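Local coordinates for protein putative glycosyltransferase (GalT1) (Streptococcus parasanguinis, PDB 4PHR) that binds UDP in its GT-D-fold domain, one part of a longer protein, and probably transfers a sugar from a nucleotide-sugar donor, at residues R173-S178 and Q266-Q271; L149-A154 and R190-N195; V160-F165 and T247-A252. One frame throughout, in Å; residues are numbered along the deposited sequence.

Contact 1. Residues R173-S178 and Q266-Q271; sequences RLVCPS and QEYQEQ. With UDP (uridine-5'-diphosphate), chain B.
R173 and Q271 are joined by hydrogen bonds at both the backbone and the side chains. At the backbone, R173 N donates to Q271 O over 2.8 Å. At the side chains, the guanidinium takes the amide oxygen side-on. R173 NE lies 2.7 Å from Q271 OE1, with an N-H...O angle of 162°. R173 NH2 reaches the same Q271 OE1 at 3.1 Å, and this bond is more bent. The R173 chain, extended from CG to NE, carries NE to this oxygen and CD past the Y268 ring. The guanidinium and amide planes are nearly coplanar, 13° apart. Two N-H groups on one oxygen probably restrict the turn of both flat groups. R173 NH1 is used on another side, in a salt bridge to E152 and a hydrogen bond to S158 O.

Strand 170-176 is an inner strand of a five-stranded parallel sheet. Helix 266-271 runs at 91° to strand 173-176 and leads directly into the edge strand 272-275, which pairs with strand 170-176.

The remaining contacts are van der Waals packing. R173 CD lies 3.6 Å from Y268 CE1, and Y268 CD1 sits over one guanidinium face. The Y268 hydroxyl ends beside V175, with OH 4.0 Å from CG2.

Past the strand end, the uracil is read by the backbone: UDP N3 donates to P177 O at 2.9 Å, almost straight.

Contact 2. Residues L149-A154 and R190-N195; sequences LIVEGA and RLTEKN
L149 and V151 on strand 149-153 face helix 190-195, which runs nearly antiparallel to the strand at 167°, with the two axes 9.8 Å apart. No hydrogen bond joins the two segments, and the contact is packing alone.

L149 packs against the helix backbone. Its CG stands anti to the backbone N (chi1 177°), and this carries the CD2 branch to the helix. L149 CD2 lies 3.5 Å from T192 O and 3.8 Å from N195 O. The same methyl also touches side chains, with L149 CD2 3.9 Å from T192 CG2 and equally far from N195 CB. One methyl thus fits among atoms from two residues of neighbouring helical turns. The L149 and N195 side chains cross at about a right angle.

Strands 147-153 and 170-176 are parallel neighbours, and helix 185-195 follows the second of them. It is the helix of a beta-alpha-beta crossover from strand 170-176 to strand 200-204, and it packs over the intervening strand 147-153 of the parallel sheet. L174 of strand 170-176 and L212 and L216 of helix 206-218 also pack against T192.

V151 meets T192 through one branch. V151 CG2 is 3.7 Å from T192 OG1 and 4.0 Å from T192 CG2. The threonine hydroxyl is hydrogen-bonded to I188 O one turn earlier, so it can sit against V151 without a polar partner there.

Of the N195 side chain, CB does the touching. Its amide turns back along the helix, and N195 ND2 donates to L191 O over 2.9 Å at 164°. At the other end of the strand, G153 touches UDP.

Contact 3. Residues V160-F165 and T247-A252; sequences VGNDLF and TNKHTA. With UDP (uridine-5'-diphosphate), chain B.
K249 starts with CG between its backbone N and carbonyl carbon (chi1 59°), then bends at chi3 (89°), and this brings NZ to the carbonyl of V160. K249 NZ donates to V160 O over 2.9 Å, in the carbonyl plane and on a lone pair. The ammonium group also makes salt bridges to D230 and E234 of helix 229-238, so it ties the two loops to a third element.

N162 shares these acidic partners. Its ND2 is hydrogen-bonded to D230 and E234 and lies 3.7 Å from K249 NZ. The carboxylates probably offset the closeness of these two donors. The other end of the amide is held by its own loop: L164 N donates to N162 OD1 over 2.9 Å, forming an Asx turn.

A water bridges the same two loops. It donates to V160 O and accepts from N248 ND2 at 3.2 Å.

Next to K249, H250 turns toward the nucleotide. UDP O2' lies over one face of its ring, 3.5 Å from H250 CD2. D257 and H228 hold the two ring nitrogens. K249 ties this loop to residues 160-165, and H250 forms part of the ribose side of the UDP pocket in this GT-D-fold domain.

How the contacts relate
Contacts 1 and 2 are buried and belong to the same parallel sheet, through its neighbouring strands 170-176 and 147-153. Contact 3 is only partly buried and joins two loops. Polar bonding grows from contact 2 to contacts 1 and 3. Contact 2 is apolar packing of sheet on helix. Contact 1 mixes packing with an arginine-amide grip. Contact 3 depends on a lysine, a carbonyl and a water. A probable hydrogen bond from C176 N to E152 O links the first two contacts, and V160 packs on Y268 to join contacts 1 and 3. F165 touches I150, which ties contact 3 to contact 2. Each contact has a segment that reaches the UDP pocket, at a residue beside the contact itself.

Contact 1. Residues R173-S178 and Q266-Q271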
loop_
_atom_site.group_PDB
_atom_site.type_symbol
_atom_site.label_atom_id
_atom_site.label_comp_id
_atom_site.label_asym_id
_atom_site.label_seq_id
_atom_site.Cartn_x
_atom_site.Cartn_y
_atom_site.Cartn_z
ATOM N N ARG A 173 -8.145 15.526 -2.794
ATOM C CA ARG A 173 -8.494 14.195 -2.298
ATOM C C ARG A 173 -9.817 13.724 -2.867
ATOM O O ARG A 173 -10.793 14.473 -2.902
ATOM C CB ARG A 173 -8.605 14.188 -0.767
ATOM C CG ARG A 173 -7.345 14.579 -0.039
ATOM C CD ARG A 173 -7.522 14.622 1.484
ATOM N NE ARG A 173 -6.327 15.197 2.096
ATOM C CZ ARG A 173 -5.381 14.506 2.718
ATOM N NH1 ARG A 173 -5.482 13.186 2.892
ATOM N NH2 ARG A 173 -4.334 15.159 3.203
ATOM N N LEU A 174 -9.834 12.474 -3.301
ATOM C CA LEU A 174 -11.067 11.801 -3.668
ATOM C C LEU A 174 -11.344 10.829 -2.533
ATOM O O LEU A 174 -10.597 9.871 -2.335
ATOM C CB LEU A 174 -10.893 11.052 -4.991
ATOM C CG LEU A 174 -12.109 10.412 -5.659
ATOM C CD1 LEU A 174 -13.170 11.469 -5.960
ATOM C CD2 LEU A 174 -11.695 9.670 -6.934
ATOM N N VAL A 175 -12.400 11.089 -1.769
ATOM C CA VAL A 175 -12.623 10.339 -0.536
ATOM C C VAL A 175 -13.664 9.259 -0.777
ATOM O O VAL A 175 -14.812 9.554 -1.092
ATOM C CB VAL A 175 -13.022 11.262 0.627
ATOM C CG1 VAL A 175 -13.269 10.462 1.889
ATOM C CG2 VAL A 175 -11.926 12.300 0.856
ATOM N N CYS A 176 -13.235 8.012 -0.627
ATOM C CA CYS A 176 -14.008 6.839 -0.980
ATOM C C CYS A 176 -14.468 6.088 0.268
ATOM O O CYS A 176 -14.115 6.466 1.393
ATOM C CB CYS A 176 -13.140 5.928 -1.844
ATOM S SG CYS A 176 -12.454 6.752 -3.324
ATOM N N PRO A 177 -15.243 5.007 0.080
ATOM C CA PRO A 177 -15.678 4.269 1.270
ATOM C C PRO A 177 -14.504 3.642 2.016
ATOM O O PRO A 177 -13.542 3.187 1.385
ATOM C CB PRO A 177 -16.594 3.185 0.690
ATOM C CG PRO A 177 -17.098 3.780 -0.587
ATOM C CD PRO A 177 -15.910 4.520 -1.141
ATOM N N SER A 178 -14.583 3.637 3.344
ATOM C CA SER A 178 -13.542 3.058 4.186
ATOM C C SER A 178 -13.572 1.536 4.179
ATOM O O SER A 178 -12.629 0.890 4.617
ATOM C CB SER A 178 -13.669 3.573 5.616
ATOM O OG SER A 178 -14.937 3.233 6.157
ATOM N N GLN A 266 -10.372 22.002 8.649
ATOM C CA GLN A 266 -10.739 22.846 7.524
ATOM C C GLN A 266 -9.834 22.585 6.324
ATOM O O GLN A 266 -10.306 22.502 5.189
ATOM C CB GLN A 266 -10.692 24.325 7.921
ATOM C CG GLN A 266 -11.090 25.279 6.808
ATOM C CD GLN A 266 -11.336 26.691 7.308
ATOM O OE1 GLN A 266 -11.393 26.933 8.513
ATOM N NE2 GLN A 266 -11.485 27.630 6.380
ATOM N N GLU A 267 -8.536 22.446 6.575
ATOM C CA GLU A 267 -7.580 22.228 5.493
ATOM C C GLU A 267 -7.869 20.920 4.750
ATOM O O GLU A 267 -7.874 20.880 3.521
ATOM C CB GLU A 267 -6.141 22.251 6.019
ATOM C CG GLU A 267 -5.093 22.045 4.936
ATOM C CD GLU A 267 -3.706 22.498 5.354
ATOM O OE1 GLU A 267 -3.416 22.492 6.570
ATOM O OE2 GLU A 267 -2.907 22.867 4.465
ATOM N N TYR A 268 -8.105 19.851 5.500
ATOM C CA TYR A 268 -8.493 18.571 4.920
ATOM C C TYR A 268 -9.787 18.724 4.127
ATOM O O TYR A 268 -9.874 18.316 2.968
ATOM C CB TYR A 268 -8.631 17.523 6.034
ATOM C CG TYR A 268 -9.321 16.226 5.661
ATOM C CD1 TYR A 268 -8.689 15.273 4.870
ATOM C CD2 TYR A 268 -10.591 15.935 6.149
ATOM C CE1 TYR A 268 -9.323 14.072 4.543
ATOM C CE2 TYR A 268 -11.227 14.744 5.834
ATOM C CZ TYR A 268 -10.592 13.816 5.032
ATOM O OH TYR A 268 -11.246 12.635 4.735
ATOM N N GLN A 269 -10.794 19.334 4.741
ATOM C CA GLN A 269 -12.073 19.493 4.066
ATOM C C GLN A 269 -11.917 20.240 2.746
ATOM O O GLN A 269 -12.502 19.854 1.733
ATOM C CB GLN A 269 -13.085 20.194 4.978
ATOM C CG GLN A 269 -13.357 19.435 6.270
ATOM C CD GLN A 269 -14.047 18.105 6.033
ATOM O OE1 GLN A 269 -14.738 17.922 5.031
ATOM N NE2 GLN A 269 -13.858 17.164 6.954
ATOM N N GLU A 270 -11.103 21.289 2.749
ATOM C CA GLU A 270 -10.910 22.093 1.546
ATOM C C GLU A 270 -10.146 21.340 0.449
ATOM O O GLU A 270 -10.207 21.707 -0.721
ATOM C CB GLU A 270 -10.213 23.410 1.898
ATOM C CG GLU A 270 -11.101 24.360 2.701
ATOM C CD GLU A 270 -10.332 25.510 3.329
ATOM O OE1 GLU A 270 -9.090 25.418 3.427
ATOM O OE2 GLU A 270 -10.976 26.505 3.727
ATOM N N GLN A 271 -9.439 20.278 0.823
ATOM C CA GLN A 271 -8.743 19.445 -0.152
ATOM C C GLN A 271 -9.665 18.440 -0.841
ATOM O O GLN A 271 -9.342 17.923 -1.905
ATOM C CB GLN A 271 -7.570 18.713 0.510
ATOM C CG GLN A 271 -6.454 19.638 0.968
ATOM C CD GLN A 271 -5.398 18.942 1.820
ATOM O OE1 GLN A 271 -5.566 17.794 2.238
ATOM N NE2 GLN A 271 -4.299 19.641 2.081
HETATM N N1 UDP B . -9.094 1.302 2.695
HETATM C C2 UDP B . -10.203 2.043 2.368
HETATM N N3 UDP B . -11.287 1.431 1.784
HETATM C C4 UDP B . -11.269 0.083 1.517
HETATM C C5 UDP B . -10.143 -0.673 1.843
HETATM C C6 UDP B . -9.127 -0.056 2.564
HETATM O O2 UDP B . -10.248 3.247 2.618
HETATM O O4 UDP B . -12.256 -0.415 0.964
HETATM C "C1'" UDP B . -7.919 1.996 3.244
HETATM C "C2'" UDP B . -7.604 1.886 4.712
HETATM O "O2'" UDP B . -8.397 2.784 5.459
HETATM C "C3'" UDP B . -6.142 2.273 4.714
HETATM C "C4'" UDP B . -5.638 1.706 3.397
HETATM O "O4'" UDP B . -6.796 1.416 2.609
HETATM O "O3'" UDP B . -6.014 3.677 4.676
HETATM C "C5'" UDP B . -4.797 0.452 3.600
HETATM O "O5'" UDP B . -4.432 -0.061 2.325
HETATM P PA UDP B . -3.568 -1.409 2.159
HETATM O O1A UDP B . -4.353 -2.561 2.642
HETATM O O2A UDP B . -3.143 -1.449 0.739
HETATM O O3A UDP B . -2.338 -1.129 3.176
HETATM P PB UDP B . -0.949 -1.924 3.485
HETATM O O1B UDP B . -1.157 -2.595 4.801
HETATM O O2B UDP B . 0.056 -0.837 3.567
HETATM O O3B UDP B . -0.696 -2.911 2.388
#

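Contact 2. Residues L149-A154 and R190-N195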
loop_
_atom_site.group_PDB
_atom_site.type_symbol
_atom_site.label_atom_id
_atom_site.label_comp_id
_atom_site.label_asym_id
_atom_site.label_seq_id
_atom_site.Cartn_x
_atom_site.Cartn_y
_atom_site.Cartn_z
ATOM N N LEU A 149 -2.989 14.014 -6.229
ATOM C CA LEU A 149 -4.357 13.551 -6.079
ATOM C C LEU A 149 -4.288 12.321 -5.186
ATOM O O LEU A 149 -3.681 11.320 -5.557
ATOM C CB LEU A 149 -4.968 13.196 -7.435
ATOM C CG LEU A 149 -6.388 12.621 -7.397
ATOM C CD1 LEU A 149 -7.361 13.602 -6.750
ATOM C CD2 LEU A 149 -6.853 12.254 -8.799
ATOM N N ILE A 150 -4.866 12.415 -3.997
ATOM C CA ILE A 150 -4.872 11.297 -3.066
ATOM C C ILE A 150 -6.242 10.653 -3.093
ATOM O O ILE A 150 -7.252 11.325 -2.873
ATOM C CB ILE A 150 -4.532 11.751 -1.626
ATOM C CG1 ILE A 150 -3.112 12.333 -1.562
ATOM C CG2 ILE A 150 -4.741 10.605 -0.635
ATOM C CD1 ILE A 150 -2.740 12.863 -0.197
ATOM N N VAL A 151 -6.269 9.361 -3.396
ATOM C CA VAL A 151 -7.508 8.596 -3.434
ATOM C C VAL A 151 -7.447 7.668 -2.234
ATOM O O VAL A 151 -6.580 6.805 -2.167
ATOM C CB VAL A 151 -7.630 7.788 -4.749
ATOM C CG1 VAL A 151 -8.972 7.047 -4.813
ATOM C CG2 VAL A 151 -7.467 8.712 -5.961
ATOM N N GLU A 152 -8.337 7.880 -1.268
ATOM C CA GLU A 152 -8.266 7.178 0.008
ATOM C C GLU A 152 -9.668 7.069 0.587
ATOM O O GLU A 152 -10.618 7.663 0.057
ATOM C CB GLU A 152 -7.357 7.928 0.982
ATOM C CG GLU A 152 -7.875 9.322 1.316
ATOM C CD GLU A 152 -7.043 10.070 2.340
ATOM O OE1 GLU A 152 -5.982 9.547 2.762
ATOM O OE2 GLU A 152 -7.463 11.187 2.728
ATOM N N GLY A 153 -9.797 6.316 1.672
ATOM C CA GLY A 153 -11.082 6.143 2.315
ATOM C C GLY A 153 -11.394 7.250 3.294
ATOM O O GLY A 153 -10.524 8.044 3.667
ATOM N N ALA A 154 -12.642 7.283 3.745
ATOM C CA ALA A 154 -13.103 8.345 4.628
ATOM C C ALA A 154 -12.401 8.407 5.985
ATOM O O ALA A 154 -12.369 9.467 6.614
ATOM C CB ALA A 154 -14.618 8.252 4.811
ATOM N N ARG A 190 -13.425 6.625 -12.761
ATOM C CA ARG A 190 -13.900 7.731 -13.589
ATOM C C ARG A 190 -13.521 9.093 -12.990
ATOM O O ARG A 190 -12.986 9.954 -13.686
ATOM C CB ARG A 190 -15.415 7.620 -13.774
ATOM C CG ARG A 190 -16.010 8.661 -14.711
ATOM C CD ARG A 190 -17.487 8.389 -15.004
ATOM N NE ARG A 190 -18.317 8.463 -13.803
ATOM C CZ ARG A 190 -18.882 7.410 -13.216
ATOM N NH1 ARG A 190 -18.715 6.193 -13.724
ATOM N NH2 ARG A 190 -19.618 7.572 -12.125
ATOM N N LEU A 191 -13.757 9.272 -11.690
ATOM C CA LEU A 191 -13.473 10.555 -11.051
ATOM C C LEU A 191 -11.977 10.765 -10.825
ATOM O O LEU A 191 -11.491 11.895 -10.846
ATOM C CB LEU A 191 -14.248 10.699 -9.736
ATOM C CG LEU A 191 -15.777 10.719 -9.878
ATOM C CD1 LEU A 191 -16.449 11.127 -8.576
ATOM C CD2 LEU A 191 -16.225 11.634 -11.020
ATOM N N THR A 192 -11.242 9.680 -10.610
ATOM C CA THR A 192 -9.789 9.798 -10.490
ATOM C C THR A 192 -9.192 10.340 -11.791
ATOM O O THR A 192 -8.416 11.297 -11.770
ATOM C CB THR A 192 -9.126 8.460 -10.100
ATOM O OG1 THR A 192 -9.652 8.015 -8.843
ATOM C CG2 THR A 192 -7.620 8.630 -9.966
ATOM N N GLU A 193 -9.590 9.755 -12.921
ATOM C CA GLU A 193 -9.135 10.220 -14.229
ATOM C C GLU A 193 -9.451 11.699 -14.447
ATOM O O GLU A 193 -8.611 12.458 -14.925
ATOM C CB GLU A 193 -9.808 9.424 -15.346
ATOM C CG GLU A 193 -9.458 7.952 -15.406
ATOM C CD GLU A 193 -10.240 7.236 -16.494
ATOM O OE1 GLU A 193 -10.486 7.851 -17.556
ATOM O OE2 GLU A 193 -10.621 6.065 -16.284
ATOM N N LYS A 194 -10.673 12.091 -14.109
ATOM C CA LYS A 194 -11.129 13.463 -14.312
ATOM C C LYS A 194 -10.287 14.463 -13.529
ATOM O O LYS A 194 -10.151 15.622 -13.930
ATOM C CB LYS A 194 -12.586 13.607 -13.879
ATOM C CG LYS A 194 -13.595 13.056 -14.861
ATOM C CD LYS A 194 -14.970 13.030 -14.222
ATOM C CE LYS A 194 -16.043 12.773 -15.251
ATOM N NZ LYS A 194 -16.128 13.922 -16.190
ATOM N N ASN A 195 -9.748 14.023 -12.397
ATOM C CA ASN A 195 -9.050 14.926 -11.495
ATOM C C ASN A 195 -7.537 14.785 -11.515
ATOM O O ASN A 195 -6.837 15.464 -10.757
ATOM C CB ASN A 195 -9.575 14.752 -10.069
ATOM C CG ASN A 195 -10.936 15.388 -9.874
ATOM O OD1 ASN A 195 -11.041 16.599 -9.693
ATOM N ND2 ASN A 195 -11.986 14.578 -9.923
#

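Contact 3. Residues V160-F165 and T247-A252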
loop_
_atom_site.group_PDB
_atom_site.type_symbol
_atom_site.label_atom_id
_atom_site.label_comp_id
_atom_site.label_asym_id
_atom_site.label_seq_id
_atom_site.Cartn_x
_atom_site.Cartn_y
_atom_site.Cartn_z
ATOM N N VAL A 160 -3.053 13.857 7.527
ATOM C CA VAL A 160 -3.838 14.834 8.269
ATOM C C VAL A 160 -3.344 14.909 9.710
ATOM O O VAL A 160 -3.286 13.904 10.414
ATOM C CB VAL A 160 -5.344 14.524 8.219
ATOM C CG1 VAL A 160 -6.116 15.523 9.073
ATOM C CG2 VAL A 160 -5.829 14.556 6.776
ATOM N N GLY A 161 -2.973 16.107 10.134
ATOM C CA GLY A 161 -2.421 16.299 11.462
ATOM C C GLY A 161 -0.946 15.962 11.599
ATOM O O GLY A 161 -0.425 15.930 12.706
ATOM N N ASN A 162 -0.274 15.695 10.484
ATOM C CA ASN A 162 1.171 15.488 10.501
ATOM C C ASN A 162 1.802 16.147 9.274
ATOM O O ASN A 162 1.087 16.690 8.428
ATOM C CB ASN A 162 1.538 13.992 10.624
ATOM C CG ASN A 162 1.080 13.167 9.436
ATOM O OD1 ASN A 162 1.465 13.435 8.303
ATOM N ND2 ASN A 162 0.298 12.124 9.699
ATOM N N ASP A 163 3.126 16.095 9.162
ATOM C CA ASP A 163 3.822 16.796 8.078
ATOM C C ASP A 163 4.240 15.897 6.913
ATOM O O ASP A 163 5.090 16.268 6.106
ATOM C CB ASP A 163 5.028 17.586 8.615
ATOM C CG ASP A 163 6.123 16.692 9.172
ATOM O OD1 ASP A 163 5.987 15.455 9.096
ATOM O OD2 ASP A 163 7.136 17.230 9.667
ATOM N N LEU A 164 3.630 14.722 6.803
ATOM C CA LEU A 164 4.029 13.774 5.762
ATOM C C LEU A 164 4.055 14.381 4.351
ATOM O O LEU A 164 5.003 14.171 3.593
ATOM C CB LEU A 164 3.122 12.546 5.788
ATOM C CG LEU A 164 3.454 11.408 4.819
ATOM C CD1 LEU A 164 4.867 10.873 5.064
ATOM C CD2 LEU A 164 2.420 10.313 4.975
ATOM N N PHE A 165 3.018 15.139 4.005
ATOM C CA PHE A 165 2.903 15.716 2.668
ATOM C C PHE A 165 3.146 17.225 2.622
ATOM O O PHE A 165 2.719 17.891 1.679
ATOM C CB PHE A 165 1.515 15.416 2.074
ATOM C CG PHE A 165 1.204 13.948 1.959
ATOM C CD1 PHE A 165 1.981 13.126 1.172
ATOM C CD2 PHE A 165 0.132 13.401 2.628
ATOM C CE1 PHE A 165 1.707 11.778 1.067
ATOM C CE2 PHE A 165 -0.163 12.045 2.519
ATOM C CZ PHE A 165 0.627 11.237 1.739
ATOM N N THR A 247 -6.342 7.899 17.631
ATOM C CA THR A 247 -7.707 8.161 18.052
ATOM C C THR A 247 -8.504 8.868 16.963
ATOM O O THR A 247 -9.730 8.743 16.900
ATOM C CB THR A 247 -7.735 8.984 19.350
ATOM O OG1 THR A 247 -7.265 10.312 19.086
ATOM C CG2 THR A 247 -6.841 8.333 20.395
ATOM N N ASN A 248 -7.805 9.596 16.102
ATOM C CA ASN A 248 -8.453 10.554 15.218
ATOM C C ASN A 248 -8.647 10.073 13.786
ATOM O O ASN A 248 -9.151 10.807 12.942
ATOM C CB ASN A 248 -7.692 11.889 15.243
ATOM C CG ASN A 248 -6.238 11.752 14.789
ATOM O OD1 ASN A 248 -5.595 10.725 15.015
ATOM N ND2 ASN A 248 -5.718 12.792 14.144
ATOM N N LYS A 249 -8.251 8.836 13.510
ATOM C CA LYS A 249 -8.323 8.308 12.160
ATOM C C LYS A 249 -8.149 6.803 12.209
ATOM O O LYS A 249 -7.898 6.237 13.268
ATOM C CB LYS A 249 -7.231 8.928 11.287
ATOM C CG LYS A 249 -5.830 8.687 11.812
ATOM C CD LYS A 249 -4.749 9.136 10.840
ATOM C CE LYS A 249 -4.368 10.583 11.060
ATOM N NZ LYS A 249 -3.190 10.975 10.230
ATOM N N HIS A 250 -8.281 6.165 11.055
ATOM C CA HIS A 250 -7.989 4.742 10.900
ATOM C C HIS A 250 -6.562 4.410 11.341
ATOM O O HIS A 250 -5.639 5.169 11.065
ATOM C CB HIS A 250 -8.155 4.384 9.418
ATOM C CG HIS A 250 -7.683 3.009 9.064
ATOM N ND1 HIS A 250 -8.420 1.878 9.340
ATOM C CD2 HIS A 250 -6.555 2.585 8.450
ATOM C CE1 HIS A 250 -7.765 0.816 8.906
ATOM N NE2 HIS A 250 -6.629 1.218 8.365
ATOM N N THR A 251 -6.385 3.271 12.004
ATOM C CA THR A 251 -5.053 2.771 12.327
ATOM C C THR A 251 -4.823 1.397 11.707
ATOM O O THR A 251 -5.643 0.500 11.870
ATOM C CB THR A 251 -4.841 2.616 13.848
ATOM O OG1 THR A 251 -5.173 3.834 14.521
ATOM C CG2 THR A 251 -3.388 2.291 14.133
ATOM N N ALA A 252 -3.688 1.231 11.025
ATOM C CA ALA A 252 -3.286 -0.070 10.487
ATOM C C ALA A 252 -3.396 -1.160 11.549
ATOM O O ALA A 252 -2.976 -0.965 12.690
ATOM C CB ALA A 252 -1.857 -0.006 9.965
HETATM N N1 UDP B . -9.094 1.302 2.695
HETATM C C2 UDP B . -10.203 2.043 2.368
HETATM N N3 UDP B . -11.287 1.431 1.784
HETATM C C4 UDP B . -11.269 0.083 1.517
HETATM C C5 UDP B . -10.143 -0.673 1.843
HETATM C C6 UDP B . -9.127 -0.056 2.564
HETATM O O2 UDP B . -10.248 3.247 2.618
HETATM O O4 UDP B . -12.256 -0.415 0.964
HETATM C "C1'" UDP B . -7.919 1.996 3.244
HETATM C "C2'" UDP B . -7.604 1.886 4.712
HETATM O "O2'" UDP B . -8.397 2.784 5.459
HETATM C "C3'" UDP B . -6.142 2.273 4.714
HETATM C "C4'" UDP B . -5.638 1.706 3.397
HETATM O "O4'" UDP B . -6.796 1.416 2.609
HETATM O "O3'" UDP B . -6.014 3.677 4.676
HETATM C "C5'" UDP B . -4.797 0.452 3.600
HETATM O "O5'" UDP B . -4.432 -0.061 2.325
HETATM P PA UDP B . -3.568 -1.409 2.159
HETATM O O1A UDP B . -4.353 -2.561 2.642
HETATM O O2A UDP B . -3.143 -1.449 0.739
HETATM O O3A UDP B . -2.338 -1.129 3.176
HETATM P PB UDP B . -0.949 -1.924 3.485
HETATM O O1B UDP B . -1.157 -2.595 4.801
HETATM O O2B UDP B . 0.056 -0.837 3.567
HETATM O O3B UDP B . -0.696 -2.911 2.388
HETATM O O HOH W 1 -2.735 13.109 13.151
#